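Local coordinates for putative transcriptional regulator protein, LacI family (Rhizobium etli, PDB 3MIZ) that probably acts as a DNA-binding transcriptional regulator of the LacI family, pairing a periplasmic-binding-protein-like body with recognition of regulatory DNA, at residues N14-S24 with G44-G54; M79-E87 with L107-D115. All coordinates share one frame; numbering follows the deposited sequence.

Contact 1: N14-S24 with G44-G54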
ATOM      1  N   ASN A  14      12.680 -25.028  -9.978  1.00 19.67           N
ATOM      2  CA  ASN A  14      11.622 -24.243 -10.610  1.00 20.81           C
ATOM      3  C   ASN A  14      11.119 -23.211  -9.615  1.00 20.56           C
ATOM      4  O   ASN A  14       9.957 -22.789  -9.655  1.00 19.34           O
ATOM      5  CB  ASN A  14      10.472 -25.140 -11.075  1.00 20.66           C
ATOM      6  CG  ASN A  14      10.859 -25.994 -12.266  1.00 21.67           C
ATOM      7  OD1 ASN A  14      11.502 -25.509 -13.195  1.00 23.57           O
ATOM      8  ND2 ASN A  14      10.465 -27.259 -12.252  1.00 22.44           N
ATOM      9  N   THR A  15      12.013 -22.806  -8.718  1.00 18.24           N
ATOM     10  CA  THR A  15      11.679 -21.817  -7.704  1.00 18.67           C
ATOM     11  C   THR A  15      12.566 -20.590  -7.866  1.00 18.27           C
ATOM     12  O   THR A  15      13.792 -20.702  -7.931  1.00 18.19           O
ATOM     13  CB  THR A  15      11.871 -22.397  -6.284  1.00 18.09           C
ATOM     14  OG1 THR A  15      11.025 -23.543  -6.123  1.00 22.19           O
ATOM     15  CG2 THR A  15      11.514 -21.362  -5.225  1.00 17.98           C
ATOM     16  N   PHE A  16      11.938 -19.423  -7.961  1.00 17.33           N
ATOM     17  CA  PHE A  16      12.671 -18.168  -8.078  1.00 18.04           C
ATOM     18  C   PHE A  16      12.578 -17.523  -6.705  1.00 18.23           C
ATOM     19  O   PHE A  16      11.552 -17.628  -6.037  1.00 17.68           O
ATOM     20  CB  PHE A  16      12.023 -17.217  -9.094  1.00 18.42           C
ATOM     21  CG  PHE A  16      12.272 -17.569 -10.535  1.00 18.39           C
ATOM     22  CD1 PHE A  16      13.030 -18.675 -10.890  1.00 20.41           C
ATOM     23  CD2 PHE A  16      11.729 -16.782 -11.542  1.00 18.78           C
ATOM     24  CE1 PHE A  16      13.243 -18.992 -12.232  1.00 19.58           C
ATOM     25  CE2 PHE A  16      11.933 -17.086 -12.880  1.00 19.22           C
ATOM     26  CZ  PHE A  16      12.693 -18.196 -13.228  1.00 19.32           C
ATOM     27  N   GLY A  17      13.651 -16.870  -6.285  1.00 16.18           N
ATOM     28  CA  GLY A  17      13.635 -16.203  -5.005  1.00 16.25           C
ATOM     29  C   GLY A  17      13.669 -14.712  -5.260  1.00 14.63           C
ATOM     30  O   GLY A  17      14.367 -14.248  -6.155  1.00 17.33           O
ATOM     31  N   ILE A  18      12.893 -13.960  -4.496  1.00 14.77           N
ATOM     32  CA  ILE A  18      12.883 -12.506  -4.634  1.00 13.79           C
ATOM     33  C   ILE A  18      13.543 -11.934  -3.397  1.00 14.50           C
ATOM     34  O   ILE A  18      13.131 -12.226  -2.276  1.00 13.16           O
ATOM     35  CB  ILE A  18      11.457 -11.926  -4.673  1.00 14.69           C
ATOM     36  CG1 ILE A  18      10.710 -12.423  -5.908  1.00 15.02           C
ATOM     37  CG2 ILE A  18      11.529 -10.379  -4.676  1.00 15.62           C
ATOM     38  CD1 ILE A  18       9.278 -11.874  -6.002  1.00 15.31           C
ATOM     39  N   ILE A  19      14.582 -11.135  -3.585  1.00 15.39           N
ATOM     40  CA  ILE A  19      15.225 -10.517  -2.441  1.00 15.35           C
ATOM     41  C   ILE A  19      14.828  -9.057  -2.531  1.00 15.73           C
ATOM     42  O   ILE A  19      15.205  -8.361  -3.470  1.00 16.92           O
ATOM     43  CB  ILE A  19      16.762 -10.667  -2.489  1.00 16.72           C
ATOM     44  CG1 ILE A  19      17.130 -12.149  -2.356  1.00 17.91           C
ATOM     45  CG2 ILE A  19      17.410  -9.833  -1.372  1.00 15.47           C
ATOM     46  CD1 ILE A  19      18.617 -12.426  -2.311  1.00 19.98           C
ATOM     47  N   THR A  20      14.027  -8.604  -1.578  1.00 14.75           N
ATOM     48  CA  THR A  20      13.603  -7.219  -1.583  1.00 15.12           C
ATOM     49  C   THR A  20      14.121  -6.508  -0.348  1.00 14.46           C
ATOM     50  O   THR A  20      14.518  -7.151   0.615  1.00 12.76           O
ATOM     51  CB  THR A  20      12.090  -7.100  -1.605  1.00 15.91           C
ATOM     52  OG1 THR A  20      11.741  -5.718  -1.714  1.00 20.62           O
ATOM     53  CG2 THR A  20      11.485  -7.685  -0.326  1.00 13.66           C
ATOM     54  N   ASP A  21      14.105  -5.180  -0.370  1.00 16.48           N
ATOM     55  CA  ASP A  21      14.591  -4.423   0.773  1.00 17.82           C
ATOM     56  C   ASP A  21      13.549  -3.920   1.773  1.00 21.93           C
ATOM     57  O   ASP A  21      13.501  -4.397   2.906  1.00 21.94           O
ATOM     58  CB  ASP A  21      15.472  -3.242   0.313  1.00 16.94           C
ATOM     59  CG  ASP A  21      14.826  -2.388  -0.782  1.00 18.16           C
ATOM     60  OD1 ASP A  21      13.629  -2.572  -1.091  1.00 13.85           O
ATOM     61  OD2 ASP A  21      15.533  -1.512  -1.330  1.00 17.75           O
ATOM     62  N   TYR A  22      12.693  -2.990   1.360  1.00 24.49           N
ATOM     63  CA  TYR A  22      11.735  -2.405   2.298  1.00 25.71           C
ATOM     64  C   TYR A  22      10.261  -2.699   2.075  1.00 25.85           C
ATOM     65  O   TYR A  22       9.416  -1.829   2.298  1.00 27.85           O
ATOM     66  CB  TYR A  22      11.940  -0.892   2.326  1.00 22.75           C
ATOM     67  CG  TYR A  22      13.377  -0.495   2.551  1.00 25.85           C
ATOM     68  CD1 TYR A  22      13.973  -0.639   3.806  1.00 26.53           C
ATOM     69  CD2 TYR A  22      14.153  -0.003   1.507  1.00 26.04           C
ATOM     70  CE1 TYR A  22      15.308  -0.302   4.012  1.00 27.20           C
ATOM     71  CE2 TYR A  22      15.489   0.337   1.701  1.00 27.95           C
ATOM     72  CZ  TYR A  22      16.059   0.183   2.959  1.00 27.72           C
ATOM     73  OH  TYR A  22      17.383   0.502   3.149  1.00 30.59           O
ATOM     74  N   VAL A  23       9.945  -3.921   1.671  1.00 27.26           N
ATOM     75  CA  VAL A  23       8.561  -4.294   1.405  1.00 27.04           C
ATOM     76  C   VAL A  23       7.646  -4.223   2.634  1.00 30.97           C
ATOM     77  O   VAL A  23       6.450  -3.947   2.501  1.00 30.56           O
ATOM     78  CB  VAL A  23       8.483  -5.725   0.792  1.00 26.73           C
ATOM     79  CG1 VAL A  23       8.747  -6.771   1.857  1.00 27.71           C
ATOM     80  CG2 VAL A  23       7.138  -5.941   0.133  1.00 23.04           C
ATOM     81  N   SER A  24       8.197  -4.450   3.828  1.00 31.18           N
ATOM     82  CA  SER A  24       7.378  -4.420   5.038  1.00 34.94           C
ATOM     83  C   SER A  24       7.013  -3.001   5.460  1.00 37.22           C
ATOM     84  O   SER A  24       6.156  -2.806   6.319  1.00 36.74           O
ATOM     85  CB  SER A  24       8.096  -5.124   6.193  1.00 34.71           C
ATOM     86  OG  SER A  24       9.214  -4.374   6.641  1.00 37.18           O
ATOM     87  N   GLY A  44       4.965 -22.233 -14.658  1.00 22.76           N
ATOM     88  CA  GLY A  44       5.222 -23.328 -13.736  1.00 22.47           C
ATOM     89  C   GLY A  44       6.239 -23.156 -12.627  1.00 22.66           C
ATOM     90  O   GLY A  44       6.798 -24.141 -12.146  1.00 20.87           O
ATOM     91  N   LYS A  45       6.488 -21.926 -12.195  1.00 22.03           N
ATOM     92  CA  LYS A  45       7.458 -21.733 -11.132  1.00 21.61           C
ATOM     93  C   LYS A  45       6.857 -21.167  -9.860  1.00 20.12           C
ATOM     94  O   LYS A  45       5.797 -20.545  -9.878  1.00 20.76           O
ATOM     95  CB  LYS A  45       8.605 -20.865 -11.647  1.00 23.22           C
ATOM     96  CG  LYS A  45       9.405 -21.621 -12.717  1.00 24.73           C
ATOM     97  CD  LYS A  45      10.217 -20.721 -13.596  1.00 24.30           C
ATOM     98  CE  LYS A  45      10.533 -21.416 -14.917  1.00 22.65           C
ATOM     99  NZ  LYS A  45      11.206 -22.739 -14.754  1.00 19.76           N
ATOM    100  N   THR A  46       7.527 -21.432  -8.748  1.00 20.51           N
ATOM    101  CA  THR A  46       7.086 -20.954  -7.450  1.00 18.22           C
ATOM    102  C   THR A  46       7.993 -19.799  -7.060  1.00 16.43           C
ATOM    103  O   THR A  46       9.151 -19.735  -7.484  1.00 14.36           O
ATOM    104  CB  THR A  46       7.170 -22.066  -6.406  1.00 20.49           C
ATOM    105  OG1 THR A  46       8.490 -22.619  -6.405  1.00 25.73           O
ATOM    106  CG2 THR A  46       6.175 -23.168  -6.734  1.00 22.66           C
ATOM    107  N   ILE A  47       7.462 -18.898  -6.244  1.00 15.63           N
ATOM    108  CA  ILE A  47       8.197 -17.715  -5.819  1.00 14.12           C
ATOM    109  C   ILE A  47       8.284 -17.639  -4.299  1.00 16.09           C
ATOM    110  O   ILE A  47       7.275 -17.788  -3.606  1.00 14.62           O
ATOM    111  CB  ILE A  47       7.493 -16.424  -6.342  1.00 16.49           C
ATOM    112  CG1 ILE A  47       7.395 -16.449  -7.871  1.00 15.45           C
ATOM    113  CG2 ILE A  47       8.238 -15.179  -5.873  1.00 16.23           C
ATOM    114  CD1 ILE A  47       8.734 -16.476  -8.595  1.00 17.78           C
ATOM    115  N   LEU A  48       9.499 -17.433  -3.791  1.00 13.44           N
ATOM    116  CA  LEU A  48       9.741 -17.287  -2.361  1.00 11.96           C
ATOM    117  C   LEU A  48      10.335 -15.900  -2.173  1.00 13.83           C
ATOM    118  O   LEU A  48      11.294 -15.532  -2.856  1.00 15.41           O
ATOM    119  CB  LEU A  48      10.730 -18.334  -1.852  1.00 15.01           C
ATOM    120  CG  LEU A  48      10.179 -19.735  -1.579  1.00 15.01           C
ATOM    121  CD1 LEU A  48      11.314 -20.662  -1.125  1.00 17.60           C
ATOM    122  CD2 LEU A  48       9.101 -19.643  -0.501  1.00 15.68           C
ATOM    123  N   ILE A  49       9.769 -15.137  -1.245  1.00 11.81           N
ATOM    124  CA  ILE A  49      10.228 -13.779  -0.981  1.00 12.46           C
ATOM    125  C   ILE A  49      10.956 -13.629   0.366  1.00 13.24           C
ATOM    126  O   ILE A  49      10.526 -14.183   1.374  1.00 11.01           O
ATOM    127  CB  ILE A  49       9.025 -12.804  -0.992  1.00 12.77           C
ATOM    128  CG1 ILE A  49       8.252 -12.934  -2.308  1.00 12.58           C
ATOM    129  CG2 ILE A  49       9.508 -11.378  -0.791  1.00 14.23           C
ATOM    130  CD1 ILE A  49       6.979 -12.072  -2.339  1.00 17.70           C
ATOM    131  N   ALA A  50      12.059 -12.876   0.362  1.00 12.41           N
ATOM    132  CA  ALA A  50      12.835 -12.600   1.573  1.00 12.06           C
ATOM    133  C   ALA A  50      13.134 -11.099   1.592  1.00 11.32           C
ATOM    134  O   ALA A  50      13.511 -10.534   0.573  1.00 11.80           O
ATOM    135  CB  ALA A  50      14.137 -13.396   1.571  1.00 14.68           C
ATOM    136  N   ASN A  51      12.970 -10.470   2.751  1.00 12.92           N
ATOM    137  CA  ASN A  51      13.191  -9.030   2.903  1.00 13.72           C
ATOM    138  C   ASN A  51      14.434  -8.761   3.754  1.00 14.98           C
ATOM    139  O   ASN A  51      14.590  -9.346   4.820  1.00 14.34           O
ATOM    140  CB  ASN A  51      11.960  -8.396   3.564  1.00 17.89           C
ATOM    141  CG  ASN A  51      11.894  -6.883   3.368  1.00 21.54           C
ATOM    142  OD1 ASN A  51      11.952  -6.387   2.242  1.00 22.39           O
ATOM    143  ND2 ASN A  51      11.751  -6.146   4.466  1.00 21.58           N
ATOM    144  N   THR A  52      15.299  -7.869   3.281  1.00 13.79           N
ATOM    145  CA  THR A  52      16.536  -7.523   3.982  1.00 15.88           C
ATOM    146  C   THR A  52      16.330  -6.394   4.996  1.00 16.42           C
ATOM    147  O   THR A  52      17.106  -6.248   5.945  1.00 14.88           O
ATOM    148  CB  THR A  52      17.623  -7.034   2.999  1.00 14.93           C
ATOM    149  OG1 THR A  52      17.242  -5.750   2.491  1.00 13.38           O
ATOM    150  CG2 THR A  52      17.796  -7.999   1.843  1.00 17.00           C
ATOM    151  N   GLY A  53      15.293  -5.590   4.788  1.00 13.83           N
ATOM    152  CA  GLY A  53      15.042  -4.478   5.689  1.00 16.44           C
ATOM    153  C   GLY A  53      16.143  -3.441   5.532  1.00 17.24           C
ATOM    154  O   GLY A  53      16.282  -2.526   6.351  1.00 20.50           O
ATOM    155  N   GLY A  54      16.929  -3.592   4.474  1.00 16.37           N
ATOM    156  CA  GLY A  54      18.017  -2.673   4.198  1.00 20.32           C
ATOM    157  C   GLY A  54      19.320  -3.026   4.894  1.00 22.05           C
ATOM    158  O   GLY A  54      20.274  -2.246   4.865  1.00 23.66           O
TER
HETATM  159  O   HOH W   1       9.034 -24.336 -14.787  1.00 21.88           O
HETATM  160  O   HOH W   2       8.622 -25.152  -7.632  1.00 32.76           O

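Contact 2: M79-E87 with L107-D115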
HETATM    1  N   MSE A  79      12.246  -1.461  -3.402  1.00 14.40           N
HETATM    2  CA  MSE A  79      10.948  -0.790  -3.325  1.00 15.52           C
HETATM    3  C   MSE A  79      10.946   0.516  -4.116  1.00 15.50           C
HETATM    4  O   MSE A  79       9.942   0.881  -4.731  1.00 14.49           O
HETATM    5  CB  MSE A  79      10.578  -0.536  -1.865  1.00 17.22           C
HETATM    6  CG  MSE A  79      10.177  -1.795  -1.125  1.00 26.35           C
HETATM    7 SE   MSE A  79       8.631  -2.634  -1.959  1.00 38.53          SE
HETATM    8  CE  MSE A  79       9.508  -4.036  -2.992  1.00 29.04           C
ATOM      9  N   TYR A  80      12.060   1.240  -4.081  1.00 15.99           N
ATOM     10  CA  TYR A  80      12.168   2.464  -4.864  1.00 16.84           C
ATOM     11  C   TYR A  80      13.447   2.360  -5.667  1.00 17.45           C
ATOM     12  O   TYR A  80      14.322   1.545  -5.366  1.00 16.17           O
ATOM     13  CB  TYR A  80      12.172   3.732  -3.988  1.00 17.54           C
ATOM     14  CG  TYR A  80      13.048   3.675  -2.765  1.00 18.41           C
ATOM     15  CD1 TYR A  80      12.513   3.345  -1.518  1.00 19.70           C
ATOM     16  CD2 TYR A  80      14.411   3.965  -2.844  1.00 18.11           C
ATOM     17  CE1 TYR A  80      13.311   3.311  -0.376  1.00 19.01           C
ATOM     18  CE2 TYR A  80      15.216   3.928  -1.712  1.00 19.68           C
ATOM     19  CZ  TYR A  80      14.660   3.606  -0.484  1.00 19.05           C
ATOM     20  OH  TYR A  80      15.452   3.599   0.639  1.00 19.63           O
ATOM     21  N   ARG A  81      13.561   3.180  -6.700  1.00 15.60           N
ATOM     22  CA  ARG A  81      14.726   3.120  -7.556  1.00 16.42           C
ATOM     23  C   ARG A  81      16.027   3.396  -6.811  1.00 17.10           C
ATOM     24  O   ARG A  81      16.167   4.408  -6.132  1.00 16.82           O
ATOM     25  CB  ARG A  81      14.546   4.087  -8.713  1.00 17.60           C
ATOM     26  CG  ARG A  81      15.365   3.729  -9.916  1.00 19.65           C
ATOM     27  CD  ARG A  81      14.979   4.608 -11.078  1.00 18.47           C
ATOM     28  NE  ARG A  81      15.932   4.489 -12.168  1.00 20.62           N
ATOM     29  CZ  ARG A  81      15.875   5.210 -13.277  1.00 21.05           C
ATOM     30  NH1 ARG A  81      14.901   6.103 -13.431  1.00 20.85           N
ATOM     31  NH2 ARG A  81      16.786   5.044 -14.221  1.00 22.17           N
ATOM     32  N   ARG A  82      16.980   2.478  -6.943  1.00 15.34           N
ATOM     33  CA  ARG A  82      18.261   2.604  -6.261  1.00 15.33           C
ATOM     34  C   ARG A  82      19.412   2.147  -7.150  1.00 15.51           C
ATOM     35  O   ARG A  82      19.213   1.428  -8.133  1.00 16.75           O
ATOM     36  CB  ARG A  82      18.284   1.727  -4.998  1.00 16.22           C
ATOM     37  CG  ARG A  82      17.280   2.069  -3.908  1.00 14.79           C
ATOM     38  CD  ARG A  82      17.346   1.028  -2.793  1.00 17.31           C
ATOM     39  NE  ARG A  82      18.706   0.889  -2.279  1.00 16.89           N
ATOM     40  CZ  ARG A  82      19.140  -0.141  -1.557  1.00 20.84           C
ATOM     41  NH1 ARG A  82      18.322  -1.142  -1.252  1.00 15.49           N
ATOM     42  NH2 ARG A  82      20.406  -0.178  -1.152  1.00 17.20           N
ATOM     43  N   ILE A  83      20.615   2.586  -6.800  1.00 14.53           N
ATOM     44  CA  ILE A  83      21.831   2.165  -7.480  1.00 14.26           C
ATOM     45  C   ILE A  83      22.547   1.444  -6.338  1.00 16.80           C
ATOM     46  O   ILE A  83      22.878   2.065  -5.320  1.00 16.08           O
ATOM     47  CB  ILE A  83      22.693   3.355  -7.949  1.00 15.00           C
ATOM     48  CG1 ILE A  83      21.939   4.177  -8.999  1.00 14.74           C
ATOM     49  CG2 ILE A  83      23.986   2.840  -8.568  1.00 16.50           C
ATOM     50  CD1 ILE A  83      22.671   5.461  -9.396  1.00 16.89           C
ATOM     51  N   VAL A  84      22.754   0.139  -6.486  1.00 16.38           N
ATOM     52  CA  VAL A  84      23.388  -0.633  -5.429  1.00 18.22           C
ATOM     53  C   VAL A  84      23.859  -1.998  -5.894  1.00 17.61           C
ATOM     54  O   VAL A  84      23.242  -2.623  -6.765  1.00 15.84           O
ATOM     55  CB  VAL A  84      22.415  -0.831  -4.242  1.00 19.93           C
ATOM     56  CG1 VAL A  84      21.125  -1.475  -4.729  1.00 19.93           C
ATOM     57  CG2 VAL A  84      23.059  -1.702  -3.163  1.00 23.14           C
ATOM     58  N   ASP A  85      24.977  -2.439  -5.326  1.00 18.28           N
ATOM     59  CA  ASP A  85      25.527  -3.752  -5.631  1.00 20.06           C
ATOM     60  C   ASP A  85      24.966  -4.712  -4.595  1.00 20.96           C
ATOM     61  O   ASP A  85      25.019  -4.441  -3.394  1.00 22.54           O
ATOM     62  CB  ASP A  85      27.055  -3.747  -5.513  1.00 21.69           C
ATOM     63  CG  ASP A  85      27.745  -3.418  -6.817  1.00 21.10           C
ATOM     64  OD1 ASP A  85      27.075  -2.934  -7.760  1.00 20.10           O
ATOM     65  OD2 ASP A  85      28.972  -3.639  -6.899  1.00 23.62           O
ATOM     66  N   PRO A  86      24.405  -5.844  -5.038  1.00 20.05           N
ATOM     67  CA  PRO A  86      23.878  -6.756  -4.018  1.00 20.29           C
ATOM     68  C   PRO A  86      25.033  -7.239  -3.133  1.00 21.37           C
ATOM     69  O   PRO A  86      26.175  -7.311  -3.584  1.00 20.00           O
ATOM     70  CB  PRO A  86      23.282  -7.898  -4.839  1.00 19.68           C
ATOM     71  CG  PRO A  86      22.900  -7.228  -6.148  1.00 21.23           C
ATOM     72  CD  PRO A  86      24.088  -6.312  -6.398  1.00 19.95           C
ATOM     73  N   GLU A  87      24.727  -7.543  -1.877  1.00 20.96           N
ATOM     74  CA  GLU A  87      25.718  -8.048  -0.928  1.00 24.22           C
ATOM     75  C   GLU A  87      25.477  -9.551  -0.771  1.00 22.44           C
ATOM     76  O   GLU A  87      24.828  -9.982   0.180  1.00 21.44           O
ATOM     77  CB  GLU A  87      25.550  -7.348   0.422  1.00 25.23           C
ATOM     78  CG  GLU A  87      26.091  -5.931   0.454  1.00 32.56           C
ATOM     79  CD  GLU A  87      27.608  -5.900   0.401  1.00 36.20           C
ATOM     80  OE1 GLU A  87      28.238  -6.390   1.365  1.00 39.26           O
ATOM     81  OE2 GLU A  87      28.169  -5.400  -0.601  1.00 37.98           O
ATOM     82  N   LEU A 107      27.520  -5.266 -13.637  1.00 24.94           N
ATOM     83  CA  LEU A 107      27.728  -6.385 -12.724  1.00 24.08           C
ATOM     84  C   LEU A 107      26.642  -7.444 -12.943  1.00 22.52           C
ATOM     85  O   LEU A 107      26.914  -8.647 -12.925  1.00 21.58           O
ATOM     86  CB  LEU A 107      27.685  -5.902 -11.271  1.00 24.57           C
ATOM     87  CG  LEU A 107      28.035  -6.933 -10.196  1.00 26.59           C
ATOM     88  CD1 LEU A 107      29.520  -7.285 -10.276  1.00 26.05           C
ATOM     89  CD2 LEU A 107      27.709  -6.367  -8.828  1.00 27.78           C
ATOM     90  N   LEU A 108      25.414  -6.983 -13.162  1.00 19.01           N
ATOM     91  CA  LEU A 108      24.268  -7.871 -13.373  1.00 17.64           C
ATOM     92  C   LEU A 108      23.256  -7.203 -14.290  1.00 17.67           C
ATOM     93  O   LEU A 108      23.239  -5.981 -14.404  1.00 17.89           O
ATOM     94  CB  LEU A 108      23.570  -8.139 -12.047  1.00 18.10           C
ATOM     95  CG  LEU A 108      24.286  -8.911 -10.945  1.00 19.65           C
ATOM     96  CD1 LEU A 108      23.556  -8.693  -9.619  1.00 20.56           C
ATOM     97  CD2 LEU A 108      24.324 -10.387 -11.320  1.00 20.65           C
ATOM     98  N   PRO A 109      22.410  -7.995 -14.968  1.00 16.71           N
ATOM     99  CA  PRO A 109      21.421  -7.361 -15.841  1.00 15.99           C
ATOM    100  C   PRO A 109      20.417  -6.624 -14.961  1.00 14.73           C
ATOM    101  O   PRO A 109      20.162  -7.023 -13.822  1.00 12.47           O
ATOM    102  CB  PRO A 109      20.799  -8.540 -16.584  1.00 17.90           C
ATOM    103  CG  PRO A 109      21.003  -9.690 -15.650  1.00 22.74           C
ATOM    104  CD  PRO A 109      22.389  -9.458 -15.128  1.00 18.76           C
ATOM    105  N   SER A 110      19.853  -5.541 -15.481  1.00 13.03           N
ATOM    106  CA  SER A 110      18.904  -4.771 -14.698  1.00 13.06           C
ATOM    107  C   SER A 110      17.847  -4.136 -15.575  1.00 12.09           C
ATOM    108  O   SER A 110      18.090  -3.826 -16.742  1.00 12.02           O
ATOM    109  CB  SER A 110      19.624  -3.682 -13.906  1.00 12.57           C
ATOM    110  OG  SER A 110      20.288  -2.783 -14.771  1.00 13.07           O
ATOM    111  N   ILE A 111      16.664  -3.959 -15.003  1.00 12.40           N
ATOM    112  CA  ILE A 111      15.567  -3.340 -15.723  1.00 12.10           C
ATOM    113  C   ILE A 111      14.903  -2.358 -14.754  1.00 11.97           C
ATOM    114  O   ILE A 111      14.544  -2.718 -13.629  1.00 14.00           O
ATOM    115  CB  ILE A 111      14.592  -4.426 -16.250  1.00 12.57           C
ATOM    116  CG1 ILE A 111      13.537  -3.788 -17.150  1.00 13.59           C
ATOM    117  CG2 ILE A 111      13.972  -5.192 -15.088  1.00 15.43           C
ATOM    118  CD1 ILE A 111      12.762  -4.799 -18.015  1.00 13.30           C
ATOM    119  N   GLU A 112      14.785  -1.110 -15.194  1.00 12.77           N
ATOM    120  CA  GLU A 112      14.221  -0.031 -14.386  1.00 12.98           C
ATOM    121  C   GLU A 112      13.213   0.810 -15.161  1.00 14.93           C
ATOM    122  O   GLU A 112      13.177   0.777 -16.392  1.00 14.80           O
ATOM    123  CB  GLU A 112      15.321   0.936 -13.964  1.00 16.43           C
ATOM    124  CG  GLU A 112      16.484   0.366 -13.177  1.00 19.97           C
ATOM    125  CD  GLU A 112      17.634   1.353 -13.151  1.00 24.25           C
ATOM    126  OE1 GLU A 112      18.372   1.425 -14.157  1.00 25.71           O
ATOM    127  OE2 GLU A 112      17.789   2.070 -12.141  1.00 25.78           O
ATOM    128  N   PRO A 113      12.412   1.610 -14.439  1.00 15.03           N
ATOM    129  CA  PRO A 113      11.412   2.485 -15.057  1.00 16.55           C
ATOM    130  C   PRO A 113      12.141   3.779 -15.420  1.00 17.66           C
ATOM    131  O   PRO A 113      13.174   4.100 -14.819  1.00 17.42           O
ATOM    132  CB  PRO A 113      10.401   2.686 -13.934  1.00 16.46           C
ATOM    133  CG  PRO A 113      11.279   2.751 -12.732  1.00 18.38           C
ATOM    134  CD  PRO A 113      12.264   1.608 -12.972  1.00 16.49           C
ATOM    135  N   ASP A 114      11.615   4.527 -16.382  1.00 16.43           N
ATOM    136  CA  ASP A 114      12.258   5.763 -16.803  1.00 17.67           C
ATOM    137  C   ASP A 114      11.623   7.005 -16.165  1.00 17.63           C
ATOM    138  O   ASP A 114      10.803   7.678 -16.790  1.00 16.87           O
ATOM    139  CB  ASP A 114      12.191   5.878 -18.326  1.00 17.99           C
ATOM    140  CG  ASP A 114      13.262   6.781 -18.892  1.00 17.11           C
ATOM    141  OD1 ASP A 114      13.661   7.753 -18.216  1.00 17.40           O
ATOM    142  OD2 ASP A 114      13.690   6.523 -20.035  1.00 22.19           O
ATOM    143  N   ASP A 115      12.004   7.298 -14.925  1.00 15.83           N
ATOM    144  CA  ASP A 115      11.498   8.462 -14.198  1.00 16.94           C
ATOM    145  C   ASP A 115      11.678   9.753 -14.981  1.00 16.20           C
ATOM    146  O   ASP A 115      10.791  10.604 -15.020  1.00 14.62           O
ATOM    147  CB  ASP A 115      12.232   8.602 -12.863  1.00 17.30           C
ATOM    148  CG  ASP A 115      11.851   7.527 -11.888  1.00 19.62           C
ATOM    149  OD1 ASP A 115      10.972   7.779 -11.044  1.00 19.40           O
ATOM    150  OD2 ASP A 115      12.413   6.420 -11.986  1.00 20.31           O
TER
HETATM  151  O   HOH W   3      15.148   7.816 -15.764  1.00 17.59           O

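Contact 1: N14-S24 with G44-G54
Strands 15-20 and 46-51 are the two parallel strands of a beta-alpha-beta unit, paired from Thr15-Thr46 to Thr20-Asn51. The backbone bonds alternate in the parallel manner: Phe16 N gives to Thr46 O (2.8 Å), Leu48 N returns to Phe16 O, and the pattern runs on through Ile18 and Thr20 until Thr52 N reaches Thr20 O (2.9 Å).

Beta-branched and aromatic residues fill the face carrying Phe16, Ile18, Ile47 and Ile49. Ile47 turns its CD1 against Phe16 CB (3.4 Å), while its CG2 meets Ile18 CD1 in a tight 3.5 Å contact. Ile18 CD1 and Ile49 CG1 touch where the two side chains run alongside each other in the same direction. At the strand starts, Lys45 lays its CD against Phe16 CZ (3.6 Å); a bend at its last torsion (chi4 -55°) takes NZ to Asn14 OD1 for a weak hydrogen bond.

At the other end, Thr52 OG1 accepts from Gly54 N (2.9 Å), an ST turn suited to a short side-chain hydroxyl. Tyr22 brings CE1 to Gly53 O (3.4 Å) and its hydroxyl OH to Gly54 CA (3.4 Å). The positive phi angles of Gly53 and Gly54 favour glycine, and a side chain on Gly54 would run into Tyr22 OH. Cutting this ring back to an alanine would probably open a gap beside Gly53 and Gly54.

Strand 73-78 pairs with the other edge of 15-20; helix 253-268 packs on Phe16, helix 56-68 on Ile19 and Ala50, and Met65 of the second subunit on Thr15 and Thr46.

Contact 2: M79-E87 with L107-D115
Arg81 NH1 is held by two polar partners at once: it donates to Asp115 OD2 (2.9 Å) and to a water (2.9 Å) that in turn donates to Asp114 OD1. The bond to Asp115 uses the anti lone pair of OD2 and lies close to the guanidinium plane, the two flat groups being tilted by only 27°. NE, also bonded to CZ, gives a nearly straight bond to Glu112 OE2 (3.0 Å), again near the guanidinium plane. Here the carboxylate stands almost upright to that plane, at 89°, and OE2 is met from above its own plane. Pro113 O sits over one face of the guanidinium, 3.0 Å from NH1, at an angle too poor for a hydrogen bond.

Arginine suits this place because its length and separate N-H groups let one side chain serve two acids. Its CG lies opposite the backbone N (chi1 -156°) and the chain then runs extended, carrying the charge across to Glu112 and to Asp115 at the start of helix 115-127. The two salt bridges probably restrict rotation of the guanidinium and favour ionised acids. Asp115 has a second mate, Arg149, on OD1, and Asp114 caps Gln117 N at the start of the same helix.

Further along, Leu107 CD2 lies in van der Waals contact with the carboxylate of Asp85, 3.6 Å from its CG; OD2 of that carboxylate is bonded to Thr104. The apolar pair is Pro86 with Leu108, CG meeting CD1 tip to tip (3.8 Å).

Strand 110-113 pairs with strand 277-285 and leads into helix 115-127, a position consistent with one of the interdomain crossovers of the periplasmic-binding-protein-like fold.

How the contacts relate
From the N terminus the chain forms strand 15-20, passes through helix 30-42 and returns as strand 46-51, where contact 1 closes its loop. Helix 56-68 and strand 73-78 follow before contact 2 opens at 79-87; it closes at 107-115 after a helix-free excursion through strands 95-97 and 100-101. The two loops therefore stand in series, neither enclosing nor crossing the other. They nevertheless meet in space: Asp21 of contact 1 forms a salt bridge with Arg82 of contact 2, and Met79 packs on Thr20 and Tyr22. Together they join the parallel sheet near the N terminus to strand 81-83 and to strand 110-113, which runs into helix 115-127.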